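Local coordinates for filamentation induced by cAMP protein Fic (Desulfovibrio alaskensis, PDB 4RGL), which is of unestablished function but belongs to the Fic/DOC family, mostly helical, with a C-terminal domain of helix-turn-helix type, at residues 20-25 and 167-172; 31-36 and 205-210; 57-62 and 215-220; 70-75 and 86-91. One frame throughout, in Å; residues are numbered along the deposited sequence.

Contact 1 (20-25 and 167-172)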
loop_
_atom_site.group_PDB
_atom_site.type_symbol
_atom_site.label_atom_id
_atom_site.label_comp_id
_atom_site.label_asym_id
_atom_site.label_seq_id
_atom_site.Cartn_x
_atom_site.Cartn_y
_atom_site.Cartn_z
ATOM N N ASN A 20 -7.716 -23.898 1.502
ATOM C CA ASN A 20 -6.602 -23.933 0.549
ATOM C C ASN A 20 -6.006 -22.527 0.352
ATOM O O ASN A 20 -4.782 -22.385 0.226
ATOM C CB ASN A 20 -7.053 -24.519 -0.793
ATOM C CG ASN A 20 -7.060 -26.031 -0.820
ATOM O OD1 ASN A 20 -6.095 -26.672 -1.251
ATOM N ND2 ASN A 20 -8.135 -26.634 -0.336
ATOM N N LEU A 21 -6.862 -21.488 0.373
ATOM C CA LEU A 21 -6.397 -20.099 0.245
ATOM C C LEU A 21 -5.687 -19.653 1.517
ATOM O O LEU A 21 -4.634 -19.028 1.438
ATOM C CB LEU A 21 -7.564 -19.158 -0.077
ATOM C CG LEU A 21 -8.097 -19.237 -1.513
ATOM C CD1 LEU A 21 -9.422 -18.541 -1.639
ATOM C CD2 LEU A 21 -7.086 -18.662 -2.512
ATOM N N VAL A 22 -6.215 -20.059 2.695
ATOM C CA VAL A 22 -5.587 -19.756 3.986
ATOM C C VAL A 22 -4.217 -20.454 4.062
ATOM O O VAL A 22 -3.228 -19.829 4.448
ATOM C CB VAL A 22 -6.506 -20.166 5.177
ATOM C CG1 VAL A 22 -5.772 -20.046 6.508
ATOM C CG2 VAL A 22 -7.785 -19.331 5.189
ATOM N N ALA A 23 -4.149 -21.717 3.602
ATOM C CA ALA A 23 -2.909 -22.479 3.582
ATOM C C ALA A 23 -1.872 -21.816 2.692
ATOM O O ALA A 23 -0.706 -21.707 3.082
ATOM C CB ALA A 23 -3.176 -23.895 3.103
ATOM N N GLU A 24 -2.286 -21.359 1.492
ATOM C CA GLU A 24 -1.350 -20.755 0.556
ATOM C C GLU A 24 -0.889 -19.373 1.066
ATOM O O GLU A 24 0.318 -19.120 1.127
ATOM C CB GLU A 24 -1.964 -20.645 -0.851
ATOM C CG GLU A 24 -0.938 -20.277 -1.927
ATOM C CD GLU A 24 -1.473 -20.231 -3.348
ATOM O OE1 GLU A 24 -2.575 -20.780 -3.591
ATOM O OE2 GLU A 24 -0.786 -19.649 -4.221
ATOM N N ILE A 25 -1.853 -18.505 1.507
ATOM C CA ILE A 25 -1.520 -17.182 2.063
ATOM C C ILE A 25 -0.555 -17.348 3.238
ATOM O O ILE A 25 0.516 -16.741 3.245
ATOM C CB ILE A 25 -2.801 -16.397 2.486
ATOM C CG1 ILE A 25 -3.692 -16.077 1.251
ATOM C CG2 ILE A 25 -2.426 -15.115 3.241
ATOM C CD1 ILE A 25 -5.076 -15.518 1.597
ATOM N N HIS A 167 -10.176 -16.886 11.921
ATOM C CA HIS A 167 -8.826 -16.400 11.649
ATOM C C HIS A 167 -8.877 -14.977 11.072
ATOM O O HIS A 167 -9.785 -14.659 10.306
ATOM C CB HIS A 167 -8.098 -17.354 10.684
ATOM C CG HIS A 167 -6.648 -17.041 10.513
ATOM N ND1 HIS A 167 -6.211 -16.138 9.560
ATOM C CD2 HIS A 167 -5.580 -17.491 11.211
ATOM C CE1 HIS A 167 -4.899 -16.075 9.701
ATOM N NE2 HIS A 167 -4.472 -16.882 10.676
ATOM N N PRO A 168 -7.901 -14.095 11.432
ATOM C CA PRO A 168 -7.940 -12.710 10.926
ATOM C C PRO A 168 -8.219 -12.622 9.412
ATOM O O PRO A 168 -8.993 -11.762 8.987
ATOM C CB PRO A 168 -6.549 -12.183 11.254
ATOM C CG PRO A 168 -6.155 -12.918 12.472
ATOM C CD PRO A 168 -6.784 -14.292 12.382
ATOM N N LEU A 169 -7.601 -13.521 8.600
ATOM C CA LEU A 169 -7.806 -13.535 7.141
ATOM C C LEU A 169 -9.293 -13.642 6.798
ATOM O O LEU A 169 -9.780 -12.906 5.941
ATOM C CB LEU A 169 -7.031 -14.698 6.491
ATOM C CG LEU A 169 -5.511 -14.558 6.467
ATOM C CD1 LEU A 169 -4.850 -15.867 6.086
ATOM C CD2 LEU A 169 -5.074 -13.449 5.525
ATOM N N VAL A 170 -10.024 -14.522 7.505
ATOM C CA VAL A 170 -11.459 -14.718 7.285
ATOM C C VAL A 170 -12.250 -13.576 7.941
ATOM O O VAL A 170 -13.143 -13.008 7.315
ATOM C CB VAL A 170 -11.926 -16.103 7.820
ATOM C CG1 VAL A 170 -13.425 -16.299 7.601
ATOM C CG2 VAL A 170 -11.131 -17.234 7.174
ATOM N N ALA A 171 -11.898 -13.228 9.198
ATOM C CA ALA A 171 -12.586 -12.188 9.969
ATOM C C ALA A 171 -12.593 -10.844 9.226
ATOM O O ALA A 171 -13.607 -10.143 9.251
ATOM C CB ALA A 171 -11.927 -12.025 11.328
ATOM N N SER A 172 -11.463 -10.493 8.541
ATOM C CA SER A 172 -11.365 -9.243 7.773
ATOM C C SER A 172 -12.329 -9.252 6.589
ATOM O O SER A 172 -12.943 -8.229 6.291
ATOM C CB SER A 172 -9.939 -9.021 7.282
ATOM O OG SER A 172 -9.563 -10.001 6.330
#

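Contact 2 (31-36 and 205-210)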
loop_
_atom_site.group_PDB
_atom_site.type_symbol
_atom_site.label_atom_id
_atom_site.label_comp_id
_atom_site.label_asym_id
_atom_site.label_seq_id
_atom_site.Cartn_x
_atom_site.Cartn_y
_atom_site.Cartn_z
ATOM N N ARG A 31 7.254 -16.954 3.824
ATOM C CA ARG A 31 8.398 -16.507 3.024
ATOM C C ARG A 31 8.525 -14.974 3.070
ATOM O O ARG A 31 9.606 -14.449 3.340
ATOM C CB ARG A 31 8.253 -16.982 1.569
ATOM C CG ARG A 31 8.964 -18.282 1.267
ATOM C CD ARG A 31 8.757 -18.686 -0.182
ATOM N NE ARG A 31 9.754 -19.663 -0.629
ATOM C CZ ARG A 31 10.854 -19.339 -1.305
ATOM N NH1 ARG A 31 11.090 -18.075 -1.640
ATOM N NH2 ARG A 31 11.713 -20.280 -1.674
ATOM N N TYR A 32 7.391 -14.258 2.831
ATOM C CA TYR A 32 7.315 -12.776 2.822
ATOM C C TYR A 32 7.984 -12.171 4.080
ATOM O O TYR A 32 8.410 -11.015 4.054
ATOM C CB TYR A 32 5.832 -12.322 2.729
ATOM C CG TYR A 32 5.636 -10.830 2.524
ATOM C CD1 TYR A 32 5.929 -10.230 1.298
ATOM C CD2 TYR A 32 4.973 -10.057 3.477
ATOM C CE1 TYR A 32 5.674 -8.875 1.071
ATOM C CE2 TYR A 32 4.692 -8.706 3.252
ATOM C CZ TYR A 32 5.049 -8.119 2.047
ATOM O OH TYR A 32 4.788 -6.787 1.822
ATOM N N THR A 33 8.084 -12.965 5.168
ATOM C CA THR A 33 8.758 -12.537 6.387
ATOM C C THR A 33 10.264 -12.899 6.291
ATOM O O THR A 33 10.971 -12.333 5.457
ATOM C CB THR A 33 8.074 -13.161 7.629
ATOM O OG1 THR A 33 7.990 -14.578 7.454
ATOM C CG2 THR A 33 6.680 -12.582 7.884
ATOM N N VAL A 34 10.732 -13.884 7.110
ATOM C CA VAL A 34 12.144 -14.344 7.127
ATOM C C VAL A 34 13.118 -13.114 7.028
ATOM O O VAL A 34 13.141 -12.275 7.934
ATOM C CB VAL A 34 12.428 -15.388 5.997
ATOM C CG1 VAL A 34 13.787 -16.057 6.200
ATOM C CG2 VAL A 34 11.325 -16.435 5.932
ATOM N N LEU A 35 13.874 -13.004 5.908
ATOM C CA LEU A 35 14.791 -11.885 5.678
ATOM C C LEU A 35 14.245 -10.960 4.590
ATOM O O LEU A 35 14.841 -9.912 4.316
ATOM C CB LEU A 35 16.205 -12.403 5.292
ATOM C CG LEU A 35 17.294 -12.354 6.411
ATOM C CD1 LEU A 35 17.695 -10.923 6.733
ATOM C CD2 LEU A 35 16.841 -13.099 7.673
ATOM N N ALA A 36 13.066 -11.321 3.998
ATOM C CA ALA A 36 12.386 -10.481 3.001
ATOM C C ALA A 36 11.810 -9.212 3.663
ATOM O O ALA A 36 11.503 -8.236 2.973
ATOM C CB ALA A 36 11.279 -11.268 2.313
ATOM N N LYS A 205 -0.702 -9.266 11.486
ATOM C CA LYS A 205 0.666 -9.135 10.998
ATOM C C LYS A 205 0.869 -7.736 10.409
ATOM O O LYS A 205 0.251 -7.386 9.395
ATOM C CB LYS A 205 0.994 -10.229 9.971
ATOM C CG LYS A 205 1.064 -11.610 10.594
ATOM C CD LYS A 205 1.521 -12.647 9.622
ATOM C CE LYS A 205 1.707 -13.987 10.292
ATOM N NZ LYS A 205 2.782 -13.955 11.332
ATOM N N PRO A 206 1.665 -6.881 11.095
ATOM C CA PRO A 206 1.740 -5.462 10.691
ATOM C C PRO A 206 2.346 -5.246 9.291
ATOM O O PRO A 206 2.219 -4.153 8.744
ATOM C CB PRO A 206 2.629 -4.840 11.765
ATOM C CG PRO A 206 2.513 -5.757 12.932
ATOM C CD PRO A 206 2.375 -7.120 12.365
ATOM N N LEU A 207 2.988 -6.281 8.709
ATOM C CA LEU A 207 3.560 -6.176 7.356
ATOM C C LEU A 207 2.457 -6.101 6.304
ATOM O O LEU A 207 2.658 -5.510 5.237
ATOM C CB LEU A 207 4.482 -7.372 7.061
ATOM C CG LEU A 207 5.700 -7.527 7.984
ATOM C CD1 LEU A 207 6.479 -8.781 7.641
ATOM C CD2 LEU A 207 6.621 -6.278 7.918
ATOM N N LEU A 208 1.272 -6.676 6.617
ATOM C CA LEU A 208 0.126 -6.680 5.704
ATOM C C LEU A 208 -0.471 -5.261 5.537
ATOM O O LEU A 208 -1.260 -5.033 4.614
ATOM C CB LEU A 208 -0.950 -7.651 6.202
ATOM C CG LEU A 208 -0.557 -9.135 6.199
ATOM C CD1 LEU A 208 -1.566 -9.955 6.932
ATOM C CD2 LEU A 208 -0.380 -9.658 4.777
ATOM N N ALA A 209 -0.043 -4.297 6.387
ATOM C CA ALA A 209 -0.462 -2.900 6.246
ATOM C C ALA A 209 0.117 -2.294 4.970
ATOM O O ALA A 209 -0.404 -1.287 4.465
ATOM C CB ALA A 209 -0.020 -2.094 7.458
ATOM N N TYR A 210 1.169 -2.939 4.413
ATOM C CA TYR A 210 1.822 -2.468 3.198
ATOM C C TYR A 210 1.566 -3.443 2.028
ATOM O O TYR A 210 2.318 -3.456 1.057
ATOM C CB TYR A 210 3.328 -2.278 3.438
ATOM C CG TYR A 210 3.624 -1.381 4.621
ATOM C CD1 TYR A 210 3.514 0.005 4.516
ATOM C CD2 TYR A 210 3.930 -1.918 5.869
ATOM C CE1 TYR A 210 3.723 0.834 5.619
ATOM C CE2 TYR A 210 4.153 -1.099 6.977
ATOM C CZ TYR A 210 4.042 0.277 6.849
ATOM O OH TYR A 210 4.268 1.088 7.937
#

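Contact 3 (57-62 and 215-220)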
loop_
_atom_site.group_PDB
_atom_site.type_symbol
_atom_site.label_atom_id
_atom_site.label_comp_id
_atom_site.label_asym_id
_atom_site.label_seq_id
_atom_site.Cartn_x
_atom_site.Cartn_y
_atom_site.Cartn_z
ATOM N N LEU A 57 -8.941 4.983 -3.769
ATOM C CA LEU A 57 -9.634 6.199 -4.210
ATOM C C LEU A 57 -10.100 6.071 -5.668
ATOM O O LEU A 57 -11.168 6.578 -6.013
ATOM C CB LEU A 57 -8.725 7.437 -4.050
ATOM C CG LEU A 57 -8.470 7.909 -2.604
ATOM C CD1 LEU A 57 -7.395 8.943 -2.562
ATOM C CD2 LEU A 57 -9.718 8.461 -1.987
ATOM N N ALA A 58 -9.316 5.365 -6.517
ATOM C CA ALA A 58 -9.676 5.160 -7.931
ATOM C C ALA A 58 -10.973 4.368 -8.052
ATOM O O ALA A 58 -11.776 4.638 -8.951
ATOM C CB ALA A 58 -8.554 4.439 -8.663
ATOM N N ILE A 59 -11.200 3.400 -7.123
ATOM C CA ILE A 59 -12.422 2.586 -7.111
ATOM C C ILE A 59 -13.643 3.485 -6.889
ATOM O O ILE A 59 -14.699 3.243 -7.474
ATOM C CB ILE A 59 -12.338 1.468 -6.031
ATOM C CG1 ILE A 59 -11.161 0.499 -6.325
ATOM C CG2 ILE A 59 -13.675 0.702 -5.931
ATOM C CD1 ILE A 59 -10.881 -0.550 -5.191
ATOM N N GLU A 60 -13.478 4.561 -6.094
ATOM C CA GLU A 60 -14.570 5.486 -5.815
ATOM C C GLU A 60 -14.525 6.689 -6.795
ATOM O O GLU A 60 -14.935 7.801 -6.445
ATOM C CB GLU A 60 -14.530 5.955 -4.350
ATOM C CG GLU A 60 -14.594 4.805 -3.341
ATOM C CD GLU A 60 -15.818 3.899 -3.428
ATOM O OE1 GLU A 60 -16.854 4.336 -3.983
ATOM O OE2 GLU A 60 -15.760 2.779 -2.870
ATOM N N ASN A 61 -14.054 6.435 -8.037
ATOM C CA ASN A 61 -14.121 7.367 -9.166
ATOM C C ASN A 61 -13.210 8.618 -8.972
ATOM O O ASN A 61 -13.466 9.656 -9.587
ATOM C CB ASN A 61 -15.573 7.806 -9.417
ATOM C CG ASN A 61 -16.509 6.646 -9.695
ATOM O OD1 ASN A 61 -16.137 5.645 -10.334
ATOM N ND2 ASN A 61 -17.753 6.771 -9.252
ATOM N N ASN A 62 -12.079 8.465 -8.254
ATOM C CA ASN A 62 -11.072 9.534 -8.188
ATOM C C ASN A 62 -10.169 9.436 -9.421
ATOM O O ASN A 62 -9.619 8.367 -9.699
ATOM C CB ASN A 62 -10.261 9.450 -6.885
ATOM C CG ASN A 62 -9.344 10.627 -6.649
ATOM O OD1 ASN A 62 -8.466 10.936 -7.457
ATOM N ND2 ASN A 62 -9.436 11.213 -5.468
ATOM N N THR A 215 -4.994 -2.723 -5.574
ATOM C CA THR A 215 -4.683 -2.700 -7.018
ATOM C C THR A 215 -5.363 -3.887 -7.729
ATOM O O THR A 215 -5.761 -3.762 -8.885
ATOM C CB THR A 215 -3.161 -2.719 -7.250
ATOM O OG1 THR A 215 -2.621 -3.941 -6.737
ATOM C CG2 THR A 215 -2.463 -1.535 -6.622
ATOM N N VAL A 216 -5.502 -5.037 -7.023
ATOM C CA VAL A 216 -6.176 -6.224 -7.570
ATOM C C VAL A 216 -7.697 -5.981 -7.602
ATOM O O VAL A 216 -8.347 -6.253 -8.617
ATOM C CB VAL A 216 -5.823 -7.508 -6.759
ATOM C CG1 VAL A 216 -6.542 -8.729 -7.322
ATOM C CG2 VAL A 216 -4.316 -7.738 -6.725
ATOM N N ILE A 217 -8.248 -5.420 -6.504
ATOM C CA ILE A 217 -9.682 -5.124 -6.392
ATOM C C ILE A 217 -10.093 -4.078 -7.443
ATOM O O ILE A 217 -11.191 -4.155 -7.984
ATOM C CB ILE A 217 -10.022 -4.644 -4.955
ATOM C CG1 ILE A 217 -9.535 -5.668 -3.905
ATOM C CG2 ILE A 217 -11.526 -4.359 -4.806
ATOM C CD1 ILE A 217 -9.502 -5.122 -2.457
ATOM N N ARG A 218 -9.190 -3.112 -7.744
ATOM C CA ARG A 218 -9.442 -2.072 -8.755
ATOM C C ARG A 218 -9.485 -2.680 -10.170
ATOM O O ARG A 218 -10.318 -2.283 -10.988
ATOM C CB ARG A 218 -8.363 -0.982 -8.679
ATOM C CG ARG A 218 -8.542 0.150 -9.692
ATOM C CD ARG A 218 -7.257 0.932 -9.857
ATOM N NE ARG A 218 -6.180 0.085 -10.379
ATOM C CZ ARG A 218 -4.888 0.358 -10.239
ATOM N NH1 ARG A 218 -4.499 1.423 -9.550
ATOM N NH2 ARG A 218 -3.974 -0.463 -10.738
ATOM N N ASP A 219 -8.588 -3.633 -10.454
ATOM C CA ASP A 219 -8.521 -4.258 -11.765
ATOM C C ASP A 219 -9.644 -5.304 -11.937
ATOM O O ASP A 219 -10.104 -5.536 -13.059
ATOM C CB ASP A 219 -7.142 -4.899 -11.983
ATOM C CG ASP A 219 -5.989 -3.892 -11.985
ATOM O OD1 ASP A 219 -6.265 -2.663 -12.090
ATOM O OD2 ASP A 219 -4.818 -4.328 -11.904
ATOM N N ARG A 220 -10.109 -5.902 -10.820
ATOM C CA ARG A 220 -11.221 -6.869 -10.844
ATOM C C ARG A 220 -12.497 -6.216 -10.324
ATOM O O ARG A 220 -13.334 -6.890 -9.716
ATOM C CB ARG A 220 -10.878 -8.114 -10.002
ATOM C CG ARG A 220 -9.644 -8.855 -10.467
ATOM C CD ARG A 220 -9.370 -10.039 -9.573
ATOM N NE ARG A 220 -8.093 -10.668 -9.882
ATOM C CZ ARG A 220 -7.567 -11.656 -9.169
ATOM N NH1 ARG A 220 -8.204 -12.125 -8.099
ATOM N NH2 ARG A 220 -6.393 -12.174 -9.507
#

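Contact 4 (70-75 and 86-91)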
loop_
_atom_site.group_PDB
_atom_site.type_symbol
_atom_site.label_atom_id
_atom_site.label_comp_id
_atom_site.label_asym_id
_atom_site.label_seq_id
_atom_site.Cartn_x
_atom_site.Cartn_y
_atom_site.Cartn_z
ATOM N N THR A 70 1.317 10.045 -6.076
ATOM C CA THR A 70 2.695 10.038 -5.578
ATOM C C THR A 70 3.174 11.474 -5.341
ATOM O O THR A 70 3.663 11.787 -4.256
ATOM C CB THR A 70 3.617 9.306 -6.570
ATOM O OG1 THR A 70 3.134 7.980 -6.766
ATOM C CG2 THR A 70 5.062 9.268 -6.101
ATOM N N ALA A 71 2.973 12.361 -6.342
ATOM C CA ALA A 71 3.399 13.752 -6.264
ATOM C C ALA A 71 2.682 14.501 -5.118
ATOM O O ALA A 71 3.308 15.317 -4.441
ATOM C CB ALA A 71 3.142 14.449 -7.585
ATOM N N VAL A 72 1.372 14.199 -4.884
ATOM C CA VAL A 72 0.609 14.811 -3.779
ATOM C C VAL A 72 1.258 14.455 -2.455
ATOM O O VAL A 72 1.573 15.341 -1.662
ATOM C CB VAL A 72 -0.884 14.377 -3.793
ATOM C CG1 VAL A 72 -1.638 14.977 -2.608
ATOM C CG2 VAL A 72 -1.550 14.754 -5.098
ATOM N N ILE A 73 1.485 13.150 -2.226
ATOM C CA ILE A 73 2.041 12.641 -0.980
ATOM C C ILE A 73 3.539 13.039 -0.853
ATOM O O ILE A 73 4.009 13.280 0.255
ATOM C CB ILE A 73 1.837 11.098 -0.892
ATOM C CG1 ILE A 73 0.315 10.756 -0.876
ATOM C CG2 ILE A 73 2.555 10.508 0.343
ATOM C CD1 ILE A 73 -0.024 9.247 -0.965
ATOM N N ASP A 74 4.256 13.172 -1.993
ATOM C CA ASP A 74 5.667 13.587 -1.969
ATOM C C ASP A 74 5.800 15.061 -1.603
ATOM O O ASP A 74 6.801 15.458 -1.014
ATOM C CB ASP A 74 6.347 13.323 -3.330
ATOM C CG ASP A 74 6.791 11.880 -3.545
ATOM O OD1 ASP A 74 6.597 11.048 -2.615
ATOM O OD2 ASP A 74 7.389 11.597 -4.605
ATOM N N GLY A 75 4.792 15.850 -1.953
ATOM C CA GLY A 75 4.807 17.293 -1.743
ATOM C C GLY A 75 5.156 18.052 -3.008
ATOM O O GLY A 75 5.196 19.287 -3.006
ATOM N N GLN A 86 -7.358 16.721 -1.974
ATOM C CA GLN A 86 -7.604 16.662 -0.532
ATOM C C GLN A 86 -8.039 15.275 -0.100
ATOM O O GLN A 86 -7.752 14.875 1.029
ATOM C CB GLN A 86 -8.638 17.688 -0.101
ATOM C CG GLN A 86 -8.008 18.925 0.544
ATOM C CD GLN A 86 -7.124 18.575 1.737
ATOM O OE1 GLN A 86 -5.967 18.995 1.824
ATOM N NE2 GLN A 86 -7.646 17.784 2.660
ATOM N N GLU A 87 -8.714 14.519 -0.993
ATOM C CA GLU A 87 -9.054 13.129 -0.704
ATOM C C GLU A 87 -7.780 12.324 -0.460
ATOM O O GLU A 87 -7.709 11.561 0.502
ATOM C CB GLU A 87 -9.875 12.503 -1.851
ATOM C CG GLU A 87 -11.309 13.003 -1.931
ATOM C CD GLU A 87 -12.194 12.245 -2.907
ATOM O OE1 GLU A 87 -11.747 11.197 -3.428
ATOM O OE2 GLU A 87 -13.361 12.660 -3.092
ATOM N N VAL A 88 -6.727 12.575 -1.287
ATOM C CA VAL A 88 -5.431 11.894 -1.177
ATOM C C VAL A 88 -4.729 12.288 0.136
ATOM O O VAL A 88 -4.255 11.416 0.863
ATOM C CB VAL A 88 -4.526 12.198 -2.404
ATOM C CG1 VAL A 88 -3.140 11.583 -2.230
ATOM C CG2 VAL A 88 -5.175 11.712 -3.696
ATOM N N ARG A 89 -4.651 13.601 0.427
ATOM C CA ARG A 89 -4.010 14.086 1.647
ATOM C C ARG A 89 -4.674 13.469 2.884
ATOM O O ARG A 89 -3.981 12.930 3.745
ATOM C CB ARG A 89 -4.058 15.627 1.724
ATOM C CG ARG A 89 -3.305 16.337 0.596
ATOM C CD ARG A 89 -3.039 17.790 0.951
ATOM N NE ARG A 89 -2.409 18.521 -0.151
ATOM C CZ ARG A 89 -3.073 19.310 -0.994
ATOM N NH1 ARG A 89 -4.385 19.483 -0.859
ATOM N NH2 ARG A 89 -2.430 19.939 -1.970
ATOM N N ASN A 90 -6.029 13.494 2.939
ATOM C CA ASN A 90 -6.786 12.913 4.057
ATOM C C ASN A 90 -6.557 11.402 4.154
ATOM O O ASN A 90 -6.339 10.884 5.254
ATOM C CB ASN A 90 -8.290 13.209 3.912
ATOM C CG ASN A 90 -8.673 14.643 4.208
ATOM O OD1 ASN A 90 -7.824 15.515 4.423
ATOM N ND2 ASN A 90 -9.967 14.905 4.266
ATOM N N ALA A 91 -6.594 10.693 2.999
ATOM C CA ALA A 91 -6.367 9.244 2.967
ATOM C C ALA A 91 -4.977 8.895 3.510
ATOM O O ALA A 91 -4.863 8.062 4.416
ATOM C CB ALA A 91 -6.526 8.720 1.555
#

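Contact 1 (20-25 and 167-172)
Ile-25 keeps CG1 beside its backbone N (chi1 -64°), which turns its branch methyl CG2 to the far side of CB from that N, while Leu-169 sets CG anti to its carbonyl carbon. The two torsions bring a methyl against a fork: CG2 of Ile-25 lies 3.8 Å from CD1 of Leu-169 and 3.9 Å from CD2 of Leu-169. The side chains slide past each other in opposite directions. Val-22, one turn earlier on helix 16-32, adds two looser touches, CG1 to CD1 of Leu-169 at 4.3 Å and CG2 to CG2 of Val-170 at 4.4 Å. The short helix axes approach to 11.2 Å at 122° between their directions, a spacing that branched aliphatic residues can bridge from both sides.

On the other helix, His-167 is the N-cap of helix 168-182. Its ND1 accepts from the backbone N of Leu-169 at 3.1 Å, a fairly straight bond (158°) although the N-H arrives tilted out of the ring plane. Pro-168 places CD over the centre of one ring face, and Trp-204 meets the imidazole edge-to-face, so the cap's ring is flanked by both residues. Leu-169 also reaches Leu-201 and Leu-245, joining this packing to helices 189-202 and 238-257.

The contacts between the segments are all between aliphatic carbons; Glu-24, to one side, forms a salt bridge with Arg-253. Between the segments themselves, cohesion therefore comes from dispersion and the exclusion of water, forces that favour close fit but impose little directional preference.

Contact 2 (31-36 and 205-210)
Tyr-32 and Thr-33 make a small, partly buried apolar contact with Leu-207, at the place where helix 16-32 gives out and faces the 3-10 turn 206-209. Leucine suits this spot because one side chain can serve two different neighbours. Its CB lies 4.0 Å from CE2 of Tyr-32, approaching the ring obliquely as the two side chains run past each other in opposite directions. Its far end turns to Thr-33, where CD1 of Leu-207 is 3.8 Å from CG2 of Thr-33 and the side chains cross at about a right angle.

Threonine divides its roles by branch. With OG1 set between the backbone N and the carbonyl carbon (chi1 53°), the hydroxyl bonds to the carbonyl O of Ile-29 in the preceding helical turn, while the methyl is left to face the leucine. The compact turn opposite is held by its own backbone, including Tyr-210 N to Leu-207 O at 3.1 Å.

Around this contact, Tyr-32 packs on Ala-255 and Val-256 of helix 238-257. Leu-208 touches Ile-29 of helix 16-32 and Leu-201 of helix 189-202, and Tyr-210 extends to Arg-45 and Arg-49 of helix 42-59.

Contact 3 (57-62 and 215-220)
Ala-58 and Ile-59 pack against Ile-217 and Arg-218 just where helix 42-59 ends in a Schellman motif. The motif's backbone bonds run from Asn-62 N to Leu-57 O (3.1 Å) and from Asn-61 N to Ala-58 O (3.0 Å). Asn-61 takes the positive phi (68°) of the C-prime residue, a conformation that asparagine tolerates better than most residues.

The apolar contacts centre on Ile-59. Its CD1 reaches CG2 of Ile-217 at 3.9 Å, and its CG1 lies over the helix backbone at CA of Arg-218, also 3.9 Å away. Ala-58, with a single methyl, accommodates the aliphatic part of the arginine.

Among the polar groups, Glu-60 forms a salt bridge with Arg-194 of helix 189-202. The sequence at this helix end fits the inhibitory (S/T)xxxE(G/N) motif of Fic proteins, and the pairing is consistent with the glutamate engaging the second arginine of the Fic signature. Ile-59 O, Glu-60 OE1 and Asn-61 ND2 also hydrogen-bond an unidentified ligand, probably from the crystallisation liquor.

Arg-218 combines both kinds of interaction. A bend at chi3 (62°) turns its guanidinium back toward its own helix, where NE forms a salt bridge with OD1 of Asp-219 at 3.2 Å, in the guanidinium plane but from above the carboxylate plane; the methylene CD rests 3.9 Å from CB of Ala-58.

Contact 4 (70-75 and 86-91)
The helix turns bearing Val-72 and Val-88 pass with their short axes 9.6 Å apart at 58°, and the nearest alpha carbons are those of Ile-73 and Arg-89, 6.8 Å apart. Val-88 supplies the central group. With CG1 anti to the backbone N (chi1 175°), it sends that methyl between two consecutive side chains of the other helix: CG1 of Val-88 is 3.7 Å from CG1 of Val-72 and 3.8 Å from CG1 of Ile-73. The valines cross at a slant, whereas Ile-73 meets Val-88 at about a right angle. Beta-branched residues suit such a place, since their methyls start close to the backbone and have few rotations to lose.

Arg-89 borders this patch. The CG methylene of Arg-89 lies 3.9 Å from CG1 of Val-72, and the extended chain carries the charged end onward to where NH1 donates to OE1 of Gln-86 at 3.2 Å. The amide oxygen thus holds the guanidinium on the same helix, while the aliphatic stem does the packing.

Helix 66-74 stops at Gly-75, whose positive phi (100°) fits glycine. Ile-73 also touches Ile-50, and Val-88 touches Leu-57, both of helix 42-59. The arrangement is a helix-loop-helix unit, two successive helices packed through two valines, an isoleucine and the stem of an arginine and set against a third in a mostly helical fold.

From the N terminus, helix 16-32 enters contact 1 and then contact 2, and helix 42-59 enters contact 3. Their partners follow in the same order, at 167-172, 205-210 and 215-220, so these three long loops all cross one another. Helix 16-32 is thereby tied to the start of helix 168-182 and to the loop after helix 189-202, and the end of helix 42-59 to helix 214-219. Contact 4 closes a short loop between neighbouring helices, enclosed within the spans of the other three. It touches contact 3, where Leu-57 packs on Val-88 and Asn-62 probably hydrogen-bonds Glu-87; contacts 1 and 4 lie on opposite sides of the chain's centre.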